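Local structure of mandelate racemase / muconate lactonizing enzyme (Burkholderia pseudomallei, 2POD) at residues Pro17-Val22 / Leu33-Tyr38; Cys41-Tyr46 / Glu82-Ser87. The protein is of unknown function but belongs to the mandelate racemase branch of the enolase superfamily, binds a sodium ion and may act as a lyase. All blocks are in the same frame, centred on the assembly; numbering follows the deposited sequence.

Contact 1: Pro17-Val22 / Leu33-Tyr38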
loop_
_atom_site.group_PDB
_atom_site.type_symbol
_atom_site.label_atom_id
_atom_site.label_comp_id
_atom_site.label_asym_id
_atom_site.label_seq_id
_atom_site.Cartn_x
_atom_site.Cartn_y
_atom_site.Cartn_z
ATOM N N PRO B 17 19.823 35.560 26.230
ATOM C CA PRO B 17 18.370 35.675 26.406
ATOM C C PRO B 17 17.542 34.500 25.856
ATOM O O PRO B 17 16.360 34.385 26.178
ATOM C CB PRO B 17 18.029 36.986 25.685
ATOM C CG PRO B 17 19.102 37.152 24.662
ATOM C CD PRO B 17 20.339 36.505 25.217
ATOM N N ASN B 18 18.153 33.630 25.055
ATOM C CA ASN B 18 17.485 32.391 24.637
ATOM C C ASN B 18 17.506 31.289 25.700
ATOM O O ASN B 18 16.734 30.328 25.624
ATOM C CB ASN B 18 18.077 31.864 23.331
ATOM C CG ASN B 18 17.672 32.685 22.129
ATOM O OD1 ASN B 18 18.488 32.937 21.242
ATOM N ND2 ASN B 18 16.405 33.092 22.079
ATOM N N LEU B 19 18.384 31.443 26.687
ATOM C CA LEU B 19 18.697 30.391 27.642
ATOM C C LEU B 19 17.763 30.424 28.840
ATOM O O LEU B 19 17.445 31.490 29.369
ATOM C CB LEU B 19 20.150 30.524 28.097
ATOM C CG LEU B 19 20.849 29.498 28.992
ATOM C CD1 LEU B 19 20.978 28.142 28.320
ATOM C CD2 LEU B 19 22.219 30.049 29.306
ATOM N N LEU B 20 17.319 29.247 29.267
ATOM C CA LEU B 20 16.563 29.139 30.501
ATOM C C LEU B 20 17.123 28.025 31.373
ATOM O O LEU B 20 17.241 26.891 30.924
ATOM C CB LEU B 20 15.075 28.932 30.212
ATOM C CG LEU B 20 14.127 28.673 31.386
ATOM C CD1 LEU B 20 13.966 29.922 32.236
ATOM C CD2 LEU B 20 12.769 28.210 30.878
ATOM N N TRP B 21 17.476 28.361 32.612
ATOM C CA TRP B 21 17.725 27.356 33.636
ATOM C C TRP B 21 16.526 27.162 34.536
ATOM O O TRP B 21 15.753 28.089 34.750
ATOM C CB TRP B 21 18.951 27.708 34.464
ATOM C CG TRP B 21 20.210 27.601 33.695
ATOM C CD1 TRP B 21 20.656 26.519 33.003
ATOM C CD2 TRP B 21 21.198 28.620 33.534
ATOM N NE1 TRP B 21 21.867 26.796 32.416
ATOM C CE2 TRP B 21 22.224 28.081 32.727
ATOM C CE3 TRP B 21 21.319 29.936 33.994
ATOM C CZ2 TRP B 21 23.366 28.812 32.376
ATOM C CZ3 TRP B 21 22.453 30.666 33.640
ATOM C CH2 TRP B 21 23.457 30.102 32.832
ATOM N N VAL B 22 16.357 25.933 35.020
ATOM C CA VAL B 22 15.328 25.608 36.005
ATOM C C VAL B 22 15.968 24.836 37.156
ATOM O O VAL B 22 16.799 23.955 36.931
ATOM C CB VAL B 22 14.165 24.761 35.404
ATOM C CG1 VAL B 22 13.014 24.652 36.398
ATOM C CG2 VAL B 22 13.658 25.376 34.125
ATOM N N LEU B 33 19.097 20.399 38.397
ATOM C CA LEU B 33 19.298 21.435 37.384
ATOM C C LEU B 33 18.735 21.019 36.027
ATOM O O LEU B 33 19.129 19.995 35.461
ATOM C CB LEU B 33 20.779 21.756 37.231
ATOM C CG LEU B 33 21.250 23.208 37.166
ATOM C CD1 LEU B 33 22.647 23.241 36.576
ATOM C CD2 LEU B 33 20.304 24.179 36.428
ATOM N N GLY B 34 17.815 21.831 35.515
ATOM C CA GLY B 34 17.335 21.704 34.149
ATOM C C GLY B 34 17.708 22.881 33.273
ATOM O O GLY B 34 18.145 23.933 33.761
ATOM N N GLU B 35 17.526 22.698 31.970
ATOM C CA GLU B 35 17.827 23.733 30.990
ATOM C C GLU B 35 16.935 23.570 29.765
ATOM O O GLU B 35 16.587 22.448 29.405
ATOM C CB GLU B 35 19.284 23.622 30.564
ATOM C CG GLU B 35 19.874 24.853 29.932
ATOM C CD GLU B 35 21.286 24.612 29.471
ATOM O OE1 GLU B 35 21.469 23.832 28.521
ATOM O OE2 GLU B 35 22.219 25.179 30.069
ATOM N N THR B 36 16.585 24.688 29.129
ATOM C CA THR B 36 16.134 24.685 27.736
ATOM C C THR B 36 16.500 25.965 26.978
ATOM O O THR B 36 16.900 26.957 27.583
ATOM C CB THR B 36 14.617 24.405 27.614
ATOM O OG1 THR B 36 14.278 24.213 26.234
ATOM C CG2 THR B 36 13.794 25.542 28.196
ATOM N N PHE B 37 16.348 25.932 25.656
ATOM C CA PHE B 37 16.852 26.983 24.783
ATOM C C PHE B 37 15.789 27.425 23.772
ATOM O O PHE B 37 14.931 26.626 23.373
ATOM C CB PHE B 37 18.104 26.486 24.063
ATOM C CG PHE B 37 19.050 27.579 23.634
ATOM C CD1 PHE B 37 19.971 28.118 24.533
ATOM C CD2 PHE B 37 19.038 28.054 22.322
ATOM C CE1 PHE B 37 20.863 29.117 24.129
ATOM C CE2 PHE B 37 19.929 29.051 21.907
ATOM C CZ PHE B 37 20.842 29.586 22.814
ATOM N N TYR B 38 15.866 28.699 23.370
ATOM C CA TYR B 38 14.809 29.437 22.662
ATOM C C TYR B 38 13.543 29.684 23.458
ATOM O O TYR B 38 13.142 28.850 24.263
ATOM C CB TYR B 38 14.477 28.851 21.276
ATOM C CG TYR B 38 15.646 28.798 20.322
ATOM C CD1 TYR B 38 16.517 29.882 20.178
ATOM C CD2 TYR B 38 15.877 27.663 19.555
ATOM C CE1 TYR B 38 17.593 29.826 19.294
ATOM C CE2 TYR B 38 16.951 27.594 18.673
ATOM C CZ TYR B 38 17.804 28.676 18.548
ATOM O OH TYR B 38 18.859 28.596 17.669
#

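Contact 2: Cys41-Tyr46 / Glu82-Ser87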
loop_
_atom_site.group_PDB
_atom_site.type_symbol
_atom_site.label_atom_id
_atom_site.label_comp_id
_atom_site.label_asym_id
_atom_site.label_seq_id
_atom_site.Cartn_x
_atom_site.Cartn_y
_atom_site.Cartn_z
ATOM N N CYS B 41 11.156 33.160 27.861
ATOM C CA CYS B 41 10.038 33.784 28.580
ATOM C C CYS B 41 8.742 33.000 28.490
ATOM O O CYS B 41 7.962 33.006 29.432
ATOM C CB CYS B 41 9.783 35.211 28.093
ATOM S SG CYS B 41 11.083 36.360 28.508
ATOM N N SER B 42 8.508 32.342 27.356
ATOM C CA SER B 42 7.276 31.585 27.167
ATOM C C SER B 42 7.325 30.236 27.876
ATOM O O SER B 42 6.333 29.813 28.481
ATOM C CB SER B 42 6.914 31.446 25.686
ATOM O OG SER B 42 7.903 30.741 24.959
ATOM N N ALA B 43 8.485 29.582 27.817
ATOM C CA ALA B 43 8.737 28.379 28.609
ATOM C C ALA B 43 8.694 28.633 30.119
ATOM O O ALA B 43 8.087 27.849 30.860
ATOM C CB ALA B 43 10.052 27.724 28.194
ATOM N N GLU B 44 9.308 29.731 30.567
ATOM C CA GLU B 44 9.250 30.145 31.974
ATOM C C GLU B 44 7.815 30.418 32.427
ATOM O O GLU B 44 7.388 29.948 33.484
ATOM C CB GLU B 44 10.142 31.373 32.231
ATOM C CG GLU B 44 9.926 32.043 33.589
ATOM C CD GLU B 44 10.809 33.254 33.812
ATOM O OE1 GLU B 44 11.821 33.128 34.541
ATOM O OE2 GLU B 44 10.484 34.332 33.267
ATOM N N ALA B 45 7.073 31.161 31.613
ATOM C CA ALA B 45 5.702 31.516 31.947
ATOM C C ALA B 45 4.809 30.287 32.061
ATOM O O ALA B 45 3.952 30.232 32.942
ATOM C CB ALA B 45 5.141 32.503 30.944
ATOM N N TYR B 46 5.034 29.305 31.182
ATOM C CA TYR B 46 4.353 28.009 31.242
ATOM C C TYR B 46 4.652 27.245 32.541
ATOM O O TYR B 46 3.737 26.698 33.164
ATOM C CB TYR B 46 4.714 27.135 30.026
ATOM C CG TYR B 46 4.444 25.661 30.261
ATOM C CD1 TYR B 46 5.487 24.775 30.553
ATOM C CD2 TYR B 46 3.136 25.164 30.243
ATOM C CE1 TYR B 46 5.233 23.440 30.802
ATOM C CE2 TYR B 46 2.879 23.828 30.486
ATOM C CZ TYR B 46 3.927 22.973 30.760
ATOM O OH TYR B 46 3.664 21.650 31.007
ATOM N N GLU B 82 5.335 24.831 26.190
ATOM C CA GLU B 82 4.964 23.701 27.043
ATOM C C GLU B 82 5.988 22.551 26.991
ATOM O O GLU B 82 6.453 22.080 28.035
ATOM C CB GLU B 82 3.571 23.191 26.657
ATOM C CG GLU B 82 2.419 24.200 26.853
ATOM C CD GLU B 82 2.178 25.135 25.665
ATOM O OE1 GLU B 82 2.960 25.119 24.691
ATOM O OE2 GLU B 82 1.194 25.903 25.719
HETATM N N MSE B 83 6.350 22.135 25.776
HETATM C CA MSE B 83 7.268 21.011 25.564
HETATM C C MSE B 83 8.687 21.273 26.062
HETATM O O MSE B 83 9.320 20.385 26.624
HETATM C CB MSE B 83 7.308 20.631 24.079
HETATM C CG MSE B 83 8.098 19.376 23.756
HETATM SE SE MSE B 83 7.397 17.727 24.534
HETATM C CE MSE B 83 5.506 17.878 24.089
ATOM N N ARG B 84 9.179 22.486 25.838
ATOM C CA ARG B 84 10.509 22.884 26.303
ATOM C C ARG B 84 10.553 23.051 27.827
ATOM O O ARG B 84 11.550 22.718 28.466
ATOM C CB ARG B 84 10.959 24.170 25.606
ATOM C CG ARG B 84 11.152 24.041 24.095
ATOM C CD ARG B 84 11.833 25.283 23.492
ATOM N NE ARG B 84 11.252 26.539 23.964
ATOM C CZ ARG B 84 10.194 27.143 23.427
ATOM N NH1 ARG B 84 9.754 28.276 23.951
ATOM N NH2 ARG B 84 9.569 26.626 22.377
ATOM N N GLY B 85 9.458 23.550 28.398
ATOM C CA GLY B 85 9.324 23.692 29.849
ATOM C C GLY B 85 9.327 22.340 30.531
ATOM O O GLY B 85 10.064 22.126 31.498
ATOM N N ASN B 86 8.515 21.425 29.998
ATOM C CA ASN B 86 8.483 20.038 30.445
ATOM C C ASN B 86 9.839 19.361 30.369
ATOM O O ASN B 86 10.239 18.666 31.300
ATOM C CB ASN B 86 7.447 19.241 29.658
ATOM C CG ASN B 86 6.029 19.622 30.016
ATOM O OD1 ASN B 86 5.784 20.240 31.056
ATOM N ND2 ASN B 86 5.079 19.259 29.155
ATOM N N SER B 87 10.550 19.587 29.270
ATOM C CA SER B 87 11.847 18.966 29.067
ATOM C C SER B 87 12.915 19.453 30.045
ATOM O O SER B 87 13.691 18.645 30.560
ATOM C CB SER B 87 12.312 19.144 27.631
ATOM O OG SER B 87 11.272 18.866 26.726
#

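Contact 1: Pro17-Val22 / Leu33-Tyr38
Glu35 OE2 is held by two N-H groups: the indole NE1 of Trp21 reaches it at 2.9 Å, and the backbone N of Val328 supplies the second, while OE1 bonds to N of Val329. The indole bond is bent, 138° at the hydrogen, and uses the anti lone pair of OE2, with OE2 tilted 25° from the ring plane. Glu35 CG stands anti to its backbone N (chi1 -160°) and the chain runs on extended, bringing the carboxylate alongside the indole; CG meets Trp21 CD1 at 3.6 Å. Leu19 CD1 packs on the same carboxylate, 3.7 Å from OE2, and touches the rim of the Phe37 ring, while Leu19 CD2 lies over one face of the indole, toward its rim. Farther along, Asn18 CB sits over one face of Phe37, a CH-pi contact of 3.8 Å to the ring centroid, and the Asn18 amide meets the edge of Tyr38. On the other side of the sheet Leu20 CD2 touches Thr36 CG2 at 3.9 Å, and Val22 adds to the face that helices 40-55 and 81-101 cover. Reciprocal backbone bonds join Leu20 with Thr36 and Val22 with Gly34, the shortest 2.7 Å from Gly34 N to Val22 O. This is the antiparallel beta hairpin in the sheet of the enolase-superfamily N-terminal capping domain, linked here through Glu35 to the barrel domain.

Contact 2: Cys41-Tyr46 / Glu82-Ser87
The helical segments 41-46 and 82-87, parts of helices 40-55 and 81-101, pack with local axes 8.1 Å apart and crossed at -69°, and the backbones come nearest where Ala43 CA lies 4.9 Å from Gly85 CA. Ala43 turns its methyl toward this glycine, whose lack of a side chain also lets the edge of Tyr46 come in, CD1 standing 4.0 Å from Gly85 CA. Tyr46 makes the largest single contribution. Its CG is anti to the backbone N (chi1 160°), which sends the phenol across to helix 81-101. There Glu82 CA lies almost exactly over the ring centre, 3.6 Å from the centroid in a CH-pi contact, and Glu82 CG packs against the CD2 side at 3.6 Å. At the tip, Tyr46 OH donates to Asn86 OD1 over a short 2.5 Å; the amide plane is turned 72° from the ring, and Asn86 ND2 is bonded to O of Leu70. These are two helices of the N-terminal capping domain of the enolase superfamily, packed on one face of its antiparallel sheet and set against a second subunit. Beside Ser42, the Arg84 chain bends at chi3, bringing NH1 to 3.2 Å from Ser42 OG, with both atoms hydrogen-bonded to the carbonyl O of Gly39. Arg84 NH2 bonds to O of Ala79 and forms a salt bridge with Glu82 OE2 of the second subunit; in return, Glu82 OE2 pairs with Arg84 NH2 of that subunit.

From the N terminus, strand 19-26 turns back into strand 31-37, and contact 1 closes this short hairpin loop. The chain passes directly into helix 40-55, and contact 2 then closes the longer loop from that helix to helix 81-101. The two closures follow in series, neither enclosing the other, with centres about 9 Å apart. They touch directly: Tyr38 O lies 3.0 Å from Arg84 NE, Leu20 CD2 of the hairpin lies 3.8 Å from Glu44 N, and Arg84 CB is 3.4 Å from Thr36 OG1, which bonds to O of Ser297. Sheet and helices of the N-terminal domain are thus joined to each other, and both contacts touch the second subunit.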